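Local coordinates for multidrug resistance protein (Vibrio cholerae, PDB 1YC9) that forms a trimeric outer membrane channel of the outer membrane factor family and could be involved in resistance to puromycin, acriflavine and tetraphenylarsonium, at residues A159-V164 with Q412-N417; E153-Y158 with S212-K217; V170-T174 with E405-L409; L366-I370 with L418-A422; R29-L35 with H238-R244. The protein carries 1 engineered substitution. All coordinates share one frame; numbering follows the deposited sequence.

Contact 1 of 5, residues A159-V164 with Q412-N417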
# COMPACT_ATOMS: atom_id res chain seq x y z
N ALA A 159 -15.02 19.70 21.62
CA ALA A 159 -15.03 19.54 23.08
C ALA A 159 -13.76 20.08 23.73
O ALA A 159 -13.83 20.75 24.77
CB ALA A 159 -15.25 18.03 23.48
N ASN A 160 -12.60 19.77 23.14
CA ASN A 160 -11.35 20.30 23.63
C ASN A 160 -11.32 21.83 23.48
O ASN A 160 -10.83 22.51 24.37
CB ASN A 160 -10.17 19.64 22.93
CG ASN A 160 -9.78 18.33 23.57
OD1 ASN A 160 -8.93 18.28 24.41
ND2 ASN A 160 -10.45 17.25 23.18
N GLN A 161 -11.91 22.36 22.41
CA GLN A 161 -12.03 23.79 22.26
C GLN A 161 -12.84 24.40 23.43
O GLN A 161 -12.40 25.36 24.03
CB GLN A 161 -12.64 24.16 20.94
CG GLN A 161 -12.89 25.69 20.79
CD GLN A 161 -13.60 26.05 19.52
OE1 GLN A 161 -14.77 25.72 19.33
NE2 GLN A 161 -12.93 26.75 18.66
N GLU A 162 -13.98 23.81 23.78
CA GLU A 162 -14.79 24.38 24.85
C GLU A 162 -14.02 24.37 26.17
O GLU A 162 -13.97 25.37 26.91
CB GLU A 162 -16.08 23.59 24.98
CG GLU A 162 -17.16 24.33 25.73
CD GLU A 162 -18.50 23.65 25.59
OE1 GLU A 162 -18.70 22.69 26.32
OE2 GLU A 162 -19.34 24.08 24.74
N THR A 163 -13.40 23.24 26.45
CA THR A 163 -12.61 23.04 27.67
C THR A 163 -11.43 24.00 27.81
O THR A 163 -11.20 24.63 28.89
CB THR A 163 -12.11 21.62 27.68
OG1 THR A 163 -13.23 20.72 27.71
CG2 THR A 163 -11.29 21.29 28.93
N VAL A 164 -10.71 24.17 26.72
CA VAL A 164 -9.51 25.01 26.73
C VAL A 164 -9.91 26.51 26.73
O VAL A 164 -9.29 27.32 27.43
CB VAL A 164 -8.53 24.61 25.59
CG1 VAL A 164 -7.38 25.62 25.45
CG2 VAL A 164 -7.95 23.22 25.84
N GLN A 412 -9.51 17.35 32.68
CA GLN A 412 -10.68 17.69 31.91
C GLN A 412 -10.49 17.29 30.46
O GLN A 412 -11.40 16.80 29.83
CB GLN A 412 -10.97 19.19 31.98
CG GLN A 412 -11.56 19.65 33.27
CD GLN A 412 -11.70 21.18 33.32
OE1 GLN A 412 -10.84 21.94 32.79
NE2 GLN A 412 -12.78 21.63 33.95
N ARG A 413 -9.30 17.51 29.91
CA ARG A 413 -9.05 17.11 28.54
C ARG A 413 -9.06 15.60 28.40
O ARG A 413 -9.62 15.08 27.43
CB ARG A 413 -7.75 17.72 28.07
CG ARG A 413 -8.00 19.19 27.86
CD ARG A 413 -6.87 19.90 27.24
NE ARG A 413 -6.87 19.72 25.79
CZ ARG A 413 -5.83 20.08 25.03
NH1 ARG A 413 -4.78 20.63 25.62
NH2 ARG A 413 -5.84 19.90 23.71
N ALA A 414 -8.45 14.91 29.37
CA ALA A 414 -8.45 13.44 29.38
C ALA A 414 -9.87 12.94 29.40
O ALA A 414 -10.22 12.03 28.68
CB ALA A 414 -7.64 12.90 30.55
N LEU A 415 -10.70 13.55 30.23
CA LEU A 415 -12.11 13.15 30.28
C LEU A 415 -12.85 13.34 28.99
O LEU A 415 -13.55 12.44 28.55
CB LEU A 415 -12.81 13.87 31.43
CG LEU A 415 -14.27 13.48 31.61
CD1 LEU A 415 -14.45 11.98 31.77
CD2 LEU A 415 -14.81 14.22 32.84
N VAL A 416 -12.71 14.51 28.37
CA VAL A 416 -13.38 14.81 27.11
C VAL A 416 -12.89 13.79 26.06
O VAL A 416 -13.66 13.32 25.25
CB VAL A 416 -13.03 16.26 26.66
CG1 VAL A 416 -12.91 16.40 25.18
CG2 VAL A 416 -14.01 17.27 27.27
N ASN A 417 -11.60 13.45 26.07
CA ASN A 417 -11.13 12.50 25.09
C ASN A 417 -11.72 11.08 25.30
O ASN A 417 -11.94 10.34 24.31
CB ASN A 417 -9.62 12.44 25.08
CG ASN A 417 -8.99 13.71 24.56
OD1 ASN A 417 -7.81 14.03 24.86
ND2 ASN A 417 -9.74 14.44 23.81
O HOH W 1 -12.04 24.01 31.45

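Contact 2 of 5, residues E153-Y158 with S212-K217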
# COMPACT_ATOMS: atom_id res chain seq x y z
N GLU A 153 -13.82 12.83 15.42
CA GLU A 153 -12.67 13.63 15.72
C GLU A 153 -13.06 15.10 15.76
O GLU A 153 -12.60 15.83 16.65
CB GLU A 153 -11.59 13.38 14.68
CG GLU A 153 -10.33 14.23 14.87
CD GLU A 153 -9.61 14.05 16.19
OE1 GLU A 153 -8.66 14.84 16.38
OE2 GLU A 153 -9.93 13.22 17.09
N LEU A 154 -13.89 15.53 14.82
CA LEU A 154 -14.39 16.92 14.81
C LEU A 154 -15.05 17.21 16.17
O LEU A 154 -14.80 18.23 16.78
CB LEU A 154 -15.35 17.16 13.67
CG LEU A 154 -15.83 18.59 13.53
CD1 LEU A 154 -14.65 19.51 13.17
CD2 LEU A 154 -16.88 18.73 12.48
N ALA A 155 -15.89 16.30 16.65
CA ALA A 155 -16.60 16.49 17.92
C ALA A 155 -15.63 16.59 19.10
O ALA A 155 -15.86 17.40 20.04
CB ALA A 155 -17.59 15.36 18.16
N ARG A 156 -14.62 15.71 19.08
CA ARG A 156 -13.60 15.67 20.09
C ARG A 156 -12.86 17.00 20.11
O ARG A 156 -12.56 17.52 21.20
CB ARG A 156 -12.60 14.56 19.84
CG ARG A 156 -11.68 14.26 21.01
CD ARG A 156 -10.51 13.33 20.70
NE ARG A 156 -9.60 13.96 19.77
CZ ARG A 156 -8.67 14.84 20.09
NH1 ARG A 156 -7.92 15.37 19.13
NH2 ARG A 156 -8.47 15.22 21.33
N LEU A 157 -12.57 17.51 18.93
CA LEU A 157 -11.86 18.79 18.81
C LEU A 157 -12.69 19.94 19.38
O LEU A 157 -12.16 20.81 20.12
CB LEU A 157 -11.45 19.04 17.37
CG LEU A 157 -10.29 18.15 16.95
CD1 LEU A 157 -10.17 18.21 15.42
CD2 LEU A 157 -8.99 18.52 17.66
N TYR A 158 -13.97 19.97 19.05
CA TYR A 158 -14.88 21.02 19.55
C TYR A 158 -15.00 20.92 21.07
O TYR A 158 -15.01 21.94 21.74
CB TYR A 158 -16.28 20.95 18.92
CG TYR A 158 -16.48 21.82 17.73
CD1 TYR A 158 -16.36 21.30 16.44
CD2 TYR A 158 -16.81 23.15 17.87
CE1 TYR A 158 -16.58 22.07 15.33
CE2 TYR A 158 -17.02 23.97 16.72
CZ TYR A 158 -16.91 23.41 15.45
OH TYR A 158 -17.10 24.12 14.32
N SER A 212 -6.80 22.78 14.04
CA SER A 212 -7.22 21.37 13.87
C SER A 212 -8.69 21.24 13.49
O SER A 212 -9.05 20.43 12.63
CB SER A 212 -6.94 20.57 15.12
OG SER A 212 -5.57 20.58 15.45
N ILE A 213 -9.55 22.03 14.11
CA ILE A 213 -10.98 22.01 13.77
C ILE A 213 -11.16 22.33 12.31
O ILE A 213 -11.92 21.64 11.60
CB ILE A 213 -11.80 22.96 14.68
CG1 ILE A 213 -11.95 22.36 16.07
CG2 ILE A 213 -13.18 23.27 14.05
CD1 ILE A 213 -12.57 23.27 17.18
N GLN A 214 -10.50 23.39 11.84
CA GLN A 214 -10.65 23.77 10.46
C GLN A 214 -10.06 22.73 9.50
O GLN A 214 -10.67 22.44 8.49
CB GLN A 214 -10.07 25.15 10.16
CG GLN A 214 -10.24 25.57 8.71
CD GLN A 214 -11.70 25.75 8.28
OE1 GLN A 214 -12.14 25.17 7.26
NE2 GLN A 214 -12.47 26.50 9.08
N LEU A 215 -8.90 22.16 9.85
CA LEU A 215 -8.34 21.08 9.09
C LEU A 215 -9.27 19.88 9.03
O LEU A 215 -9.40 19.25 7.99
CB LEU A 215 -7.00 20.63 9.70
CG LEU A 215 -5.87 21.65 9.60
CD1 LEU A 215 -4.66 21.12 10.32
CD2 LEU A 215 -5.55 22.04 8.12
N GLN A 216 -9.91 19.59 10.14
CA GLN A 216 -10.84 18.48 10.18
C GLN A 216 -12.09 18.73 9.33
O GLN A 216 -12.59 17.84 8.65
CB GLN A 216 -11.24 18.18 11.59
CG GLN A 216 -11.88 16.79 11.69
CD GLN A 216 -10.88 15.63 11.50
OE1 GLN A 216 -11.31 14.53 11.36
NE2 GLN A 216 -9.57 15.90 11.48
N LYS A 217 -12.56 19.96 9.28
CA LYS A 217 -13.63 20.33 8.36
C LYS A 217 -13.23 20.20 6.88
O LYS A 217 -14.02 19.75 6.05
CB LYS A 217 -14.11 21.76 8.58
CG LYS A 217 -14.84 21.95 9.89
CD LYS A 217 -15.07 23.45 10.14
CE LYS A 217 -15.91 23.61 11.40
NZ LYS A 217 -16.31 24.99 11.66

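Contact 3 of 5, residues V170-T174 with E405-L409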
# COMPACT_ATOMS: atom_id res chain seq x y z
N VAL A 170 -10.50 31.64 32.70
CA VAL A 170 -10.02 31.56 34.05
C VAL A 170 -8.56 32.05 34.19
O VAL A 170 -8.26 32.84 35.11
CB VAL A 170 -10.19 30.13 34.58
CG1 VAL A 170 -9.49 29.95 35.93
CG2 VAL A 170 -11.70 29.81 34.71
N ARG A 171 -7.68 31.59 33.30
CA ARG A 171 -6.29 32.03 33.30
C ARG A 171 -6.14 33.54 33.19
O ARG A 171 -5.27 34.11 33.85
CB ARG A 171 -5.46 31.37 32.16
CG ARG A 171 -5.44 29.84 32.17
CD ARG A 171 -5.07 29.22 33.46
NE ARG A 171 -5.22 27.77 33.55
CZ ARG A 171 -6.37 27.12 33.78
NH1 ARG A 171 -7.54 27.77 33.90
NH2 ARG A 171 -6.36 25.80 33.90
N ASN A 172 -6.96 34.16 32.35
CA ASN A 172 -7.00 35.60 32.19
C ASN A 172 -7.50 36.27 33.48
O ASN A 172 -6.92 37.28 33.92
CB ASN A 172 -7.86 35.99 30.99
CG ASN A 172 -7.18 35.64 29.66
OD1 ASN A 172 -5.99 35.44 29.61
ND2 ASN A 172 -7.95 35.59 28.59
N LYS A 173 -8.50 35.65 34.12
CA LYS A 173 -9.03 36.17 35.40
C LYS A 173 -7.97 36.08 36.51
O LYS A 173 -7.91 36.93 37.39
CB LYS A 173 -10.33 35.44 35.83
CG LYS A 173 -11.62 36.02 35.24
CD LYS A 173 -11.99 37.32 35.97
CE LYS A 173 -13.37 37.90 35.57
NZ LYS A 173 -13.59 39.14 36.39
N THR A 174 -7.11 35.08 36.44
CA THR A 174 -6.05 34.91 37.41
C THR A 174 -4.93 35.94 37.22
O THR A 174 -4.38 36.46 38.21
CB THR A 174 -5.48 33.52 37.29
OG1 THR A 174 -6.52 32.56 37.53
CG2 THR A 174 -4.46 33.23 38.37
N GLU A 405 -4.74 24.36 38.78
CA GLU A 405 -5.28 24.75 37.50
C GLU A 405 -4.81 23.76 36.41
O GLU A 405 -5.57 23.33 35.56
CB GLU A 405 -4.73 26.15 37.11
CG GLU A 405 -5.54 27.30 37.66
CD GLU A 405 -5.08 28.64 37.14
OE1 GLU A 405 -3.93 28.71 36.68
OE2 GLU A 405 -5.88 29.59 37.17
N GLU A 406 -3.53 23.45 36.47
CA GLU A 406 -2.88 22.59 35.45
C GLU A 406 -3.43 21.15 35.54
O GLU A 406 -3.80 20.53 34.51
CB GLU A 406 -1.39 22.60 35.74
CG GLU A 406 -0.60 21.66 34.87
CD GLU A 406 0.09 22.37 33.77
OE1 GLU A 406 -0.44 23.41 33.30
OE2 GLU A 406 1.16 21.86 33.41
N SER A 407 -3.49 20.64 36.76
CA SER A 407 -4.01 19.32 37.05
C SER A 407 -5.45 19.23 36.58
O SER A 407 -5.82 18.24 35.92
CB SER A 407 -3.87 18.99 38.55
OG SER A 407 -4.69 17.88 38.90
N LEU A 408 -6.27 20.25 36.87
CA LEU A 408 -7.67 20.30 36.43
C LEU A 408 -7.82 20.24 34.92
O LEU A 408 -8.54 19.44 34.39
CB LEU A 408 -8.42 21.51 36.95
CG LEU A 408 -9.88 21.64 36.47
CD1 LEU A 408 -10.70 20.44 36.90
CD2 LEU A 408 -10.48 22.93 36.97
N LEU A 409 -7.13 21.13 34.23
CA LEU A 409 -7.18 21.17 32.79
C LEU A 409 -6.71 19.85 32.17
O LEU A 409 -7.30 19.44 31.21
CB LEU A 409 -6.34 22.34 32.24
CG LEU A 409 -6.32 22.50 30.70
CD1 LEU A 409 -7.74 22.57 30.14
CD2 LEU A 409 -5.52 23.80 30.23

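Contact 4 of 5, residues L366-I370 with L418-A422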
# COMPACT_ATOMS: atom_id res chain seq x y z
N LEU A 366 -13.96 0.92 29.17
CA LEU A 366 -14.13 2.34 29.03
C LEU A 366 -14.75 2.94 30.29
O LEU A 366 -14.30 3.99 30.76
CB LEU A 366 -14.98 2.71 27.82
CG LEU A 366 -15.10 4.21 27.57
CD1 LEU A 366 -13.75 4.93 27.42
CD2 LEU A 366 -15.92 4.50 26.38
N GLN A 367 -15.76 2.28 30.85
CA GLN A 367 -16.51 2.94 31.93
C GLN A 367 -15.64 3.24 33.14
O GLN A 367 -15.71 4.32 33.68
CB GLN A 367 -17.79 2.18 32.36
CG GLN A 367 -18.67 3.04 33.32
CD GLN A 367 -19.06 4.40 32.72
OE1 GLN A 367 -19.70 4.48 31.65
NE2 GLN A 367 -18.63 5.47 33.38
N ALA A 368 -14.81 2.31 33.55
CA ALA A 368 -13.93 2.49 34.68
C ALA A 368 -12.89 3.57 34.43
O ALA A 368 -12.55 4.33 35.36
CB ALA A 368 -13.28 1.26 35.03
N ARG A 369 -12.35 3.61 33.20
CA ARG A 369 -11.47 4.72 32.79
C ARG A 369 -12.13 6.09 32.97
O ARG A 369 -11.56 7.00 33.59
CB ARG A 369 -10.99 4.52 31.34
CG ARG A 369 -10.06 3.34 31.21
CD ARG A 369 -9.47 3.16 29.83
NE ARG A 369 -8.61 4.31 29.53
CZ ARG A 369 -8.01 4.48 28.36
NH1 ARG A 369 -8.17 3.58 27.41
NH2 ARG A 369 -7.26 5.56 28.14
N ILE A 370 -13.34 6.22 32.44
CA ILE A 370 -14.11 7.43 32.54
C ILE A 370 -14.36 7.77 34.03
O ILE A 370 -14.17 8.90 34.43
CB ILE A 370 -15.41 7.29 31.76
CG1 ILE A 370 -15.12 7.36 30.25
CG2 ILE A 370 -16.50 8.35 32.18
CD1 ILE A 370 -16.38 7.35 29.34
N LEU A 418 -11.93 10.71 26.55
CA LEU A 418 -12.57 9.39 26.90
C LEU A 418 -14.05 9.34 26.58
O LEU A 418 -14.58 8.29 26.16
CB LEU A 418 -12.32 9.00 28.36
CG LEU A 418 -10.92 8.52 28.73
CD1 LEU A 418 -10.79 8.43 30.24
CD2 LEU A 418 -10.59 7.14 28.13
N GLN A 419 -14.73 10.46 26.78
CA GLN A 419 -16.13 10.61 26.35
C GLN A 419 -16.27 10.50 24.85
O GLN A 419 -17.14 9.78 24.34
CB GLN A 419 -16.70 11.95 26.84
CG GLN A 419 -16.82 11.98 28.35
CD GLN A 419 -17.14 13.34 28.91
OE1 GLN A 419 -16.83 14.38 28.31
NE2 GLN A 419 -17.77 13.34 30.08
N SER A 420 -15.37 11.14 24.11
CA SER A 420 -15.30 10.96 22.66
C SER A 420 -15.00 9.53 22.25
O SER A 420 -15.53 9.04 21.24
CB SER A 420 -14.24 11.89 22.04
OG SER A 420 -14.12 11.60 20.65
N ARG A 421 -14.18 8.85 23.03
CA ARG A 421 -13.85 7.49 22.79
C ARG A 421 -15.08 6.58 22.79
O ARG A 421 -15.08 5.57 22.08
CB ARG A 421 -12.81 6.99 23.78
CG ARG A 421 -12.30 5.60 23.57
CD ARG A 421 -11.11 5.32 24.43
NE ARG A 421 -10.64 3.95 24.35
CZ ARG A 421 -9.87 3.51 23.35
NH1 ARG A 421 -9.52 4.31 22.35
NH2 ARG A 421 -9.45 2.27 23.35
N ALA A 422 -16.09 6.93 23.57
CA ALA A 422 -17.34 6.14 23.61
C ALA A 422 -18.00 6.14 22.25
O ALA A 422 -18.45 5.10 21.76
CB ALA A 422 -18.27 6.67 24.67

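Contact 5 of 5, residues R29-L35 with H238-R244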
# COMPACT_ATOMS: atom_id res chain seq x y z
N ARG A 29 -28.71 6.70 14.07
CA ARG A 29 -28.93 6.50 15.48
C ARG A 29 -28.29 7.58 16.34
O ARG A 29 -28.71 7.75 17.48
CB ARG A 29 -28.60 5.07 15.91
CG ARG A 29 -27.26 4.80 16.55
CD ARG A 29 -27.15 3.35 17.08
NE ARG A 29 -27.15 3.23 18.55
CZ ARG A 29 -28.03 2.53 19.28
NH1 ARG A 29 -27.91 2.50 20.61
NH2 ARG A 29 -29.05 1.88 18.72
N TYR A 30 -27.34 8.36 15.81
CA TYR A 30 -26.71 9.43 16.58
C TYR A 30 -27.49 10.76 16.60
O TYR A 30 -27.10 11.70 17.27
CB TYR A 30 -25.23 9.65 16.14
CG TYR A 30 -24.47 8.36 16.15
CD1 TYR A 30 -24.22 7.70 17.34
CD2 TYR A 30 -24.05 7.75 14.96
CE1 TYR A 30 -23.58 6.49 17.37
CE2 TYR A 30 -23.37 6.51 15.00
CZ TYR A 30 -23.12 5.92 16.18
OH TYR A 30 -22.48 4.69 16.23
N GLN A 31 -28.55 10.85 15.79
CA GLN A 31 -29.54 11.91 15.91
C GLN A 31 -28.92 13.25 15.57
O GLN A 31 -29.28 14.29 16.13
CB GLN A 31 -30.17 11.90 17.33
CG GLN A 31 -31.04 10.66 17.58
CD GLN A 31 -31.67 10.65 19.00
OE1 GLN A 31 -32.53 11.46 19.29
NE2 GLN A 31 -31.23 9.74 19.85
N ASP A 32 -27.96 13.21 14.65
CA ASP A 32 -27.27 14.40 14.19
C ASP A 32 -27.48 14.60 12.70
O ASP A 32 -26.86 13.93 11.84
CB ASP A 32 -25.79 14.33 14.56
CG ASP A 32 -25.06 15.57 14.20
OD1 ASP A 32 -24.03 15.83 14.86
OD2 ASP A 32 -25.42 16.37 13.30
N ALA A 33 -28.38 15.51 12.34
CA ALA A 33 -28.71 15.65 10.94
C ALA A 33 -27.64 16.18 9.98
O ALA A 33 -27.58 15.77 8.85
CB ALA A 33 -29.92 16.64 10.81
N GLN A 34 -26.76 17.06 10.44
CA GLN A 34 -25.38 17.12 10.01
C GLN A 34 -24.63 15.89 9.58
O GLN A 34 -24.20 15.83 8.41
CB GLN A 34 -24.52 18.07 10.85
CG GLN A 34 -23.38 18.65 9.98
CD GLN A 34 -22.51 19.61 10.70
OE1 GLN A 34 -22.03 19.33 11.82
NE2 GLN A 34 -22.24 20.72 10.05
N LEU A 35 -24.46 14.95 10.48
CA LEU A 35 -23.77 13.72 10.14
C LEU A 35 -24.53 13.00 9.05
O LEU A 35 -23.98 12.58 8.04
CB LEU A 35 -23.65 12.84 11.37
CG LEU A 35 -22.96 11.48 11.13
CD1 LEU A 35 -21.60 11.71 10.47
CD2 LEU A 35 -22.81 10.74 12.43
N HIS A 238 -23.52 17.49 17.19
CA HIS A 238 -24.43 17.29 18.32
C HIS A 238 -24.84 15.84 18.24
O HIS A 238 -25.88 15.51 17.71
CB HIS A 238 -25.65 18.24 18.22
CG HIS A 238 -25.25 19.69 18.15
ND1 HIS A 238 -24.76 20.39 19.24
CD2 HIS A 238 -25.25 20.57 17.12
CE1 HIS A 238 -24.50 21.64 18.88
NE2 HIS A 238 -24.78 21.77 17.60
N ILE A 239 -23.96 14.97 18.74
CA ILE A 239 -24.12 13.54 18.70
C ILE A 239 -24.86 13.05 19.95
O ILE A 239 -24.50 13.41 21.07
CB ILE A 239 -22.69 12.87 18.63
CG1 ILE A 239 -22.06 13.13 17.26
CG2 ILE A 239 -22.70 11.36 19.00
CD1 ILE A 239 -22.67 12.36 16.14
N THR A 240 -25.86 12.20 19.75
CA THR A 240 -26.53 11.52 20.85
C THR A 240 -26.07 10.09 20.85
O THR A 240 -26.26 9.36 19.89
CB THR A 240 -28.08 11.60 20.70
OG1 THR A 240 -28.48 12.97 20.84
CG2 THR A 240 -28.77 10.87 21.82
N LEU A 241 -25.44 9.70 21.94
CA LEU A 241 -24.94 8.36 22.13
C LEU A 241 -25.88 7.62 23.04
O LEU A 241 -26.09 8.03 24.17
CB LEU A 241 -23.56 8.45 22.79
CG LEU A 241 -22.43 7.57 22.30
CD1 LEU A 241 -22.38 7.59 20.77
CD2 LEU A 241 -21.14 8.07 22.91
N THR A 242 -26.43 6.51 22.55
CA THR A 242 -27.27 5.59 23.31
C THR A 242 -26.53 4.26 23.47
O THR A 242 -26.00 3.76 22.49
CB THR A 242 -28.56 5.30 22.51
OG1 THR A 242 -29.31 6.51 22.33
CG2 THR A 242 -29.51 4.38 23.27
N SER A 243 -26.51 3.68 24.68
CA SER A 243 -26.04 2.30 24.86
C SER A 243 -26.96 1.31 24.13
O SER A 243 -28.18 1.51 24.03
CB SER A 243 -25.93 1.93 26.35
OG SER A 243 -27.23 1.76 26.89
N ARG A 244 -26.37 0.23 23.62
CA ARG A 244 -26.99 -0.57 22.56
C ARG A 244 -28.16 -1.48 22.96
O ARG A 244 -29.20 -1.46 22.30
CB ARG A 244 -25.92 -1.42 21.86
CG ARG A 244 -24.95 -0.60 21.04
CD ARG A 244 -25.02 -0.90 19.55
NE ARG A 244 -24.64 0.27 18.77
CZ ARG A 244 -25.03 0.50 17.52
NH1 ARG A 244 -24.64 1.61 16.92
NH2 ARG A 244 -25.82 -0.36 16.86
O HOH W 2 -24.94 4.17 20.15
O HOH W 3 -27.02 6.74 19.66
O HOH W 4 -28.23 14.63 18.73

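Contact 1 of 5, residues A159-V164 with Q412-N417
Two torsions bring N160 and R413 together: chi1 of -84° sets N160 CG beside its own backbone N, and a bend about CG-CD (chi3 82°) turns R413 NE toward the amide. NE then donates to N160 OD1 over 2.9 Å, nearly straight at 167°. The donor lies in the plane of the amide carbonyl and the oxygen lies close to the guanidinium plane, although the two flat groups are steeply turned against each other. V164 CG2 covers one guanidinium face, shifted toward its rim and 3.7 Å from R413 NE. The far end of R413 forms a salt bridge with E205 of helix 189-223, so this one side chain ties three helices of the periplasmic helical barrel together. Beside it, segments 159-164 and 412-417 of helices 117-183 and 398-433 run close to antiparallel, their local axes 9.7 Å apart. V416 wedges in between: its CG1 is tight on A159 CB at 3.3 Å, and its CG2 lies 3.6 Å from T163 OG1. T163 CG2 turns the other way, onto Q412 CB at 3.7 Å. A water closes that margin, donating to T163 O (2.8 Å) and to Q412 OE1 (2.7 Å). The buried N160 amide is satisfied at both ends, since OD1 receives R413 NE while ND2 donates to R156 O one turn back; this fixes its rotation and leaves R413 NH1 to the salt bridge with E205.

Contact 2 of 5, residues E153-Y158 with S212-K217
I213 is the hub of the contact: its CG1-CD1 branch meets both L157 and Y158, and CG2 adds a second touch on the tyrosine. Its CD1 stands over the centre of the Y158 ring, 4.2 Å from the centroid and 10° off the ring normal, a CH-pi contact. The CG2 branch lies 3.8 Å from Y158 CE1. Chi1 of -74° sets CG1 beside the backbone N of I213, where it rests on L157 CB at 3.6 Å. Further along the same face, L157 CD2 touches S212 CB at 3.9 Å, and L154 CD1 lies 4.0 Å from Q216 CB as those two side chains slide past each other in opposite directions. At the edge of the tyrosine ring, K217 extends its whole chain beyond CG and crosses the phenol at about a right angle, NZ donating to Y158 OH over 2.9 Å. These residues pin together an antiparallel helical hairpin, 117-183 followed by 189-223, whose local axes are 9.5 Å apart; it belongs to the periplasmic helical barrel of outer membrane factors. At the next level out, E153 CG packs 3.7 Å from Q216 CD. R156, one turn further on, grips the E153 carboxylate side-on, NE to OE2 and NH1 to OE1, each on the syn side of its oxygen, so the acid is held from within its own helix. K217 NZ has a second, weak hydrogen bond to I234 O, and Y158 also touches E236 and P237 of the same loop. On the far flank of helix 189-223, Q214 and L215 pack against T361 and D358 of the second subunit.

Contact 3 of 5, residues V170-T174 with E405-L409
This is a contact of charged and polar side chains, R171 and T174 against E405, reaching between helices 117-183 and 398-433 in the periplasmic helical barrel of the outer membrane factor fold. The segments run nearly antiparallel, but their axes are 13.0 Å apart, too far for backbone-close packing, and long side chains fill the gap. E405 is extended beyond CG and slides past R171 in the opposite direction. The carboxylate and guanidinium planes are only 15° apart and stacked, with R171 NE 3.5 Å from E405 OE1. That oxygen stands well out of the guanidinium plane, so the salt bridge rests on charge and no N-H points along it. A bend at chi2 (-52°) folds the arginine so that one of its faces lies on the start of the acid chain, E405 CB being 3.6 Å from R171 NH2. L409 CB lies 3.8 Å from the same nitrogen. Both charged groups are buried, which makes mutual neutralisation likely to matter: R171 is flanked by V198, A199 and V202 of helix 189-223, while E405 packs on L384 of helix 326-391. The other carboxylate oxygen, E405 OE2, lies 3.1 Å from T174 OG1, whose proton may instead serve V170 O, one turn back. The methyl V170 CG1 touches this same OE2 at 3.8 Å.

Contact 4 of 5, residues L366-I370 with L418-A422
L366 and A422 make the tight part of the contact: L366 CD2 presses on the backbone itself, 3.5 Å from A422 CA and 3.6 Å from A422 CB. The other branch, L366 CD1, is turned to L418 CD2 at 3.9 Å, the two leucines sliding past each other in opposite directions. L418 is embedded between three partners. Its CB meets I370 CG1 at 3.8 Å, its CD1 reaches R369 O at 3.7 Å, and its CD2 lies over one face of the R369 guanidinium, shifted toward the rim. A bend about CG-CD (chi3 65°) turns R369 back across L418, so the two side chains cross at about a right angle. Looser ground begins beyond this core. On one flank Q419 is exposed, and I370 CD1 approaches only its backbone N, at 4.4 Å. On the other, R369 NH1 and R421 NE stand 3.9 Å apart with no hydrogen bond between them. These two arginines gather round one anion: E211 of the third subunit bridges to R369 with one carboxylate oxygen and to R421 with the other, which probably offsets their like charges and joins the subunits. Helices 326-391 and 398-433 thus form an antiparallel hairpin with an apolar seam between them and both arginines turned to the neighbouring subunit, consistent with the coiled coil predicted for residues 363-390 and with the trimeric helical barrel of outer membrane factors.

Contact 5 of 5, residues R29-L35 with H238-R244
R29 lies flat on R244, and its chain can be followed atom by atom. From CB, an off-staggered chi1 of 99° lays CG over the centre of the neighbouring Y30 ring. CD sits 3.1 Å from R244 NH1. NE donates to a water 2.9 Å away, which also lies within hydrogen-bonding reach of T242 O and may donate to it. At the tip, R29 NH1 donates to T242 O over 3.0 Å; the donor stands above the carbonyl plane, although the oxygen lies in the guanidinium plane. The two guanidinium groups are stacked with centres 4.0 Å apart and planes at 28°. Further along, the backbones join directly: T240 N donates to Y30 O at 2.8 Å. H238 N donates to D32 OD1 at 2.9 Å, from above the carboxylate plane. D32 is also the N-cap of helix 33-44, OD2 taking a weak bond from L35 N, while OD1 is hydrogen-bonded to Y151 OH as well. An extended linker is thereby fastened across the N-terminal segment, probably within the equatorial domain, as in TolC. D426 forms a salt bridge with R244 and a hydrogen bond with Y30 OH, so the close arginine pair is probably tolerated because that acid balances R244.

In the fold
Contacts 1 and 3 join the same two helices, 117-183 and 398-433, at levels about 13 Å apart between centres, meeting where T163 CG2 lies 4.0 Å from L409 CD1. Contact 2 ties helix 117-183 to its hairpin partner 189-223, contact 4 does likewise for 398-433 and 326-391, and contacts 1 and 3 bridge the two hairpins. R156 of contact 2 lies at the junction: its CB is 3.4 Å from S420 OG of contact 4. The linker of contact 5 packs on this bundle through L241 CD2, 3.6 Å from A422 CB, and its centre is about 32 Å from that of contact 3. All five lie on one side of the chain's centre.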